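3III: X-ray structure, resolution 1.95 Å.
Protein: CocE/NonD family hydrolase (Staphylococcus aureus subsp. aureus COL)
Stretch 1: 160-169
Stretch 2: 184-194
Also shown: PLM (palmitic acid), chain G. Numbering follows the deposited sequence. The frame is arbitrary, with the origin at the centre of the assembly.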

# COMPACT_ATOMS: atom_id res chain seq x y z
N ASN A 160 -10.60 -28.47 3.71
CA ASN A 160 -11.41 -28.82 2.55
C ASN A 160 -10.66 -28.69 1.24
O ASN A 160 -11.27 -28.83 0.18
CB ASN A 160 -12.75 -28.06 2.50
CG ASN A 160 -12.60 -26.58 1.98
OD1 ASN A 160 -11.50 -26.09 1.76
ND2 ASN A 160 -13.72 -25.91 1.79
N GLY A 161 -9.36 -28.36 1.31
CA GLY A 161 -8.53 -28.27 0.11
C GLY A 161 -8.40 -26.86 -0.48
O GLY A 161 -7.56 -26.65 -1.35
N ASN A 162 -9.22 -25.91 -0.04
CA ASN A 162 -9.26 -24.56 -0.56
C ASN A 162 -8.64 -23.59 0.45
O ASN A 162 -9.20 -23.34 1.56
CB ASN A 162 -10.71 -24.10 -0.86
CG ASN A 162 -11.41 -24.98 -1.87
OD1 ASN A 162 -10.75 -25.72 -2.60
ND2 ASN A 162 -12.75 -24.92 -1.92
N ILE A 163 -7.52 -23.01 0.05
CA ILE A 163 -6.83 -22.02 0.84
C ILE A 163 -7.02 -20.63 0.21
O ILE A 163 -6.89 -20.45 -1.02
CB ILE A 163 -5.34 -22.30 0.94
CG1 ILE A 163 -4.99 -23.78 1.28
CG2 ILE A 163 -4.64 -21.19 1.76
CD1 ILE A 163 -5.74 -24.53 2.26
N GLY A 164 -7.35 -19.68 1.04
CA GLY A 164 -7.42 -18.29 0.67
C GLY A 164 -6.50 -17.49 1.61
O GLY A 164 -6.53 -17.63 2.86
N THR A 165 -5.72 -16.60 1.03
CA THR A 165 -4.85 -15.74 1.83
C THR A 165 -5.45 -14.38 2.06
O THR A 165 -6.29 -13.90 1.27
CB THR A 165 -3.48 -15.61 1.18
OG1 THR A 165 -3.63 -15.14 -0.16
CG2 THR A 165 -2.70 -16.97 1.19
N ASN A 166 -5.07 -13.75 3.18
CA ASN A 166 -5.74 -12.53 3.61
C ASN A 166 -4.89 -11.80 4.60
O ASN A 166 -4.30 -12.42 5.48
CB ASN A 166 -7.05 -12.94 4.30
CG ASN A 166 -7.98 -11.80 4.62
OD1 ASN A 166 -7.66 -10.62 4.51
ND2 ASN A 166 -9.21 -12.17 5.07
N GLY A 167 -4.84 -10.48 4.51
CA GLY A 167 -4.08 -9.72 5.47
C GLY A 167 -3.58 -8.38 4.90
O GLY A 167 -3.68 -8.14 3.71
N VAL A 168 -2.99 -7.58 5.79
CA VAL A 168 -2.66 -6.17 5.52
C VAL A 168 -1.15 -5.99 5.52
O VAL A 168 -0.44 -6.64 6.31
CB VAL A 168 -3.29 -5.26 6.63
CG1 VAL A 168 -2.97 -3.80 6.42
CG2 VAL A 168 -4.87 -5.50 6.63
N SER A 169 -0.70 -5.08 4.66
CA SER A 169 0.67 -4.55 4.62
C SER A 169 1.63 -5.71 4.29
O SER A 169 1.49 -6.30 3.24
CB SER A 169 1.00 -3.82 5.93
OG SER A 169 2.30 -3.24 5.83
N PRO A 184 -1.33 -24.56 -6.47
CA PRO A 184 -2.55 -25.19 -6.96
C PRO A 184 -3.78 -25.08 -6.01
O PRO A 184 -4.90 -24.94 -6.49
CB PRO A 184 -2.15 -26.65 -7.16
CG PRO A 184 -0.70 -26.57 -7.45
CD PRO A 184 -0.17 -25.43 -6.66
N HIS A 185 -3.55 -25.05 -4.70
CA HIS A 185 -4.66 -24.93 -3.74
C HIS A 185 -4.92 -23.54 -3.20
O HIS A 185 -5.76 -23.39 -2.31
CB HIS A 185 -4.45 -25.95 -2.60
CG HIS A 185 -4.44 -27.36 -3.11
ND1 HIS A 185 -3.30 -27.96 -3.61
CD2 HIS A 185 -5.45 -28.25 -3.29
CE1 HIS A 185 -3.60 -29.19 -4.00
NE2 HIS A 185 -4.90 -29.39 -3.82
N LEU A 186 -4.23 -22.52 -3.73
CA LEU A 186 -4.58 -21.14 -3.44
C LEU A 186 -5.77 -20.82 -4.36
O LEU A 186 -5.61 -20.69 -5.59
CB LEU A 186 -3.41 -20.18 -3.74
CG LEU A 186 -3.71 -18.69 -3.47
CD1 LEU A 186 -3.99 -18.46 -1.97
CD2 LEU A 186 -2.60 -17.77 -4.06
N LYS A 187 -6.96 -20.73 -3.77
CA LYS A 187 -8.20 -20.56 -4.51
C LYS A 187 -8.75 -19.12 -4.49
O LYS A 187 -9.68 -18.82 -5.24
CB LYS A 187 -9.30 -21.49 -3.96
CG LYS A 187 -8.94 -22.99 -4.00
CD LYS A 187 -8.65 -23.47 -5.41
CE LYS A 187 -8.36 -25.00 -5.48
NZ LYS A 187 -9.68 -25.72 -5.51
N ALA A 188 -8.17 -18.24 -3.66
CA ALA A 188 -8.62 -16.84 -3.54
C ALA A 188 -7.59 -16.05 -2.73
O ALA A 188 -6.88 -16.64 -1.90
CB ALA A 188 -10.00 -16.79 -2.84
N MSE A 189 -7.54 -14.74 -2.93
CA MSE A 189 -6.59 -13.90 -2.22
C MSE A 189 -7.17 -12.53 -1.95
O MSE A 189 -7.92 -11.97 -2.80
CB MSE A 189 -5.28 -13.74 -3.03
CG MSE A 189 -5.51 -13.16 -4.39
SE MSE A 189 -3.90 -13.21 -5.55
CE MSE A 189 -2.75 -11.98 -4.40
N ILE A 190 -6.83 -11.98 -0.78
CA ILE A 190 -7.28 -10.67 -0.34
C ILE A 190 -6.02 -9.87 0.11
O ILE A 190 -5.70 -9.80 1.32
CB ILE A 190 -8.30 -10.75 0.78
CG1 ILE A 190 -9.48 -11.67 0.41
CG2 ILE A 190 -8.85 -9.34 1.15
CD1 ILE A 190 -10.47 -11.85 1.55
N PRO A 191 -5.25 -9.34 -0.87
CA PRO A 191 -4.14 -8.48 -0.51
C PRO A 191 -4.70 -7.11 -0.13
O PRO A 191 -5.05 -6.28 -0.99
CB PRO A 191 -3.33 -8.40 -1.80
CG PRO A 191 -4.35 -8.65 -2.89
CD PRO A 191 -5.24 -9.68 -2.32
N TRP A 192 -4.87 -6.90 1.17
CA TRP A 192 -5.52 -5.72 1.67
C TRP A 192 -4.45 -4.66 1.96
O TRP A 192 -3.96 -4.55 3.08
CB TRP A 192 -6.36 -6.05 2.92
CG TRP A 192 -7.37 -4.97 3.20
CD1 TRP A 192 -7.14 -3.76 3.79
CD2 TRP A 192 -8.78 -5.00 2.91
NE1 TRP A 192 -8.32 -3.07 3.92
CE2 TRP A 192 -9.33 -3.78 3.37
CE3 TRP A 192 -9.62 -5.93 2.32
CZ2 TRP A 192 -10.69 -3.45 3.23
CZ3 TRP A 192 -10.96 -5.62 2.17
CH2 TRP A 192 -11.49 -4.38 2.60
N GLU A 193 -4.14 -3.86 0.93
CA GLU A 193 -3.07 -2.83 0.99
C GLU A 193 -1.67 -3.48 1.04
O GLU A 193 -1.11 -3.73 2.12
CB GLU A 193 -3.23 -1.82 2.11
CG GLU A 193 -4.53 -0.97 1.95
CD GLU A 193 -4.37 0.41 2.49
OE1 GLU A 193 -5.09 0.73 3.48
OE2 GLU A 193 -3.54 1.14 1.92
N GLY A 194 -1.14 -3.74 -0.15
CA GLY A 194 0.25 -4.17 -0.25
C GLY A 194 0.98 -3.76 -1.51
O GLY A 194 0.50 -3.97 -2.62
C1 PLM G . 3.78 -2.40 8.60
O1 PLM G . 3.86 -3.39 7.87
O2 PLM G . 2.96 -1.52 8.29
C2 PLM G . 4.69 -2.28 9.78
C3 PLM G . 4.31 -1.14 10.70
C4 PLM G . 5.10 -1.05 12.01
C5 PLM G . 4.48 -0.08 13.05
C6 PLM G . 5.47 0.53 14.09
C7 PLM G . 5.14 0.47 15.60
C8 PLM G . 4.51 1.73 16.26

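The register between these two parallel strands slips by one residue partway along. Ile163 pairs with Leu186 at a CA–CA distance of 4.9 Å, an offset of 23, whereas Thr165 pairs with Met189 at 4.8 Å, an offset of 24. The extra residue is accommodated near Lys187, whose phi/psi of -103/-10° departs from extended geometry. The hydrogen bonds record the same slip: Ile163 N donates to His185 O (3.0 Å, 157°) and Lys187 N to Ile163 O (2.8 Å, 165°), but the next donor, Thr165 N, reaches Ala188 O (3.2 Å, 148°), three residues beyond His185 rather than the usual two.

Apart from this irregularity the strands run almost exactly together, their N-to-C directions differing by 5° and their axes approaching to 4.6 Å. Beyond the slip the parallel ladder resumes: Ile190 N donates to Thr165 O (2.9 Å), and Trp192 N to Gly167 O (3.1 Å). Between them, the bond from Gly167 N to Ile190 O is weak, at 3.4 Å. CA-H...O contacts supplement the ladder; Val168 CA lies 3.2 Å from Trp192 O with an angle of 154° at the hydrogen. That carbonyl oxygen has no hydrogen-bond partner in the model; Ser169 N lies 3.7 Å from Trp192 O and donates to Glu193 O (2.9 Å, 133°).

Lys187 also makes the side-chain hydrogen bond of this interface. Its CA-to-CB bond points toward the first stretch, and NZ donates to Asn162 OD1 at 3.1 Å. The backbone of Asn162 is itself tied back, its N donating to Asn160 OD1 (2.9 Å). Nearby, Gly161 O sits at the edge of the His185 ring, near its plane, 3.3 Å from CD2. The positive phi of Gly161 (95°) would jam a CB against the preceding carbonyl oxygen, so the backbone alone calls for glycine. The same holds for Gly167, at 153/174°.

Side chains pack on both faces of the pair. On the face carrying Ile163 and Thr165, Thr165 CG2 meets Leu186 CD1 at 3.7 Å. The face with Asn166 and Val168 brings Asn166 ND2 to 3.8 Å from Ile190 CD1 and Val168 CG2 to 4.0 Å from Trp192 CD1, the latter an apolar contact. Together the stretches bury 692 Å², both sides summed.

Ser169, at the N-cap position, turns its CA-to-CB bond away from the second stretch. Its OG makes no capping bond and instead donates to O1 of the palmitic acid at 2.6 Å.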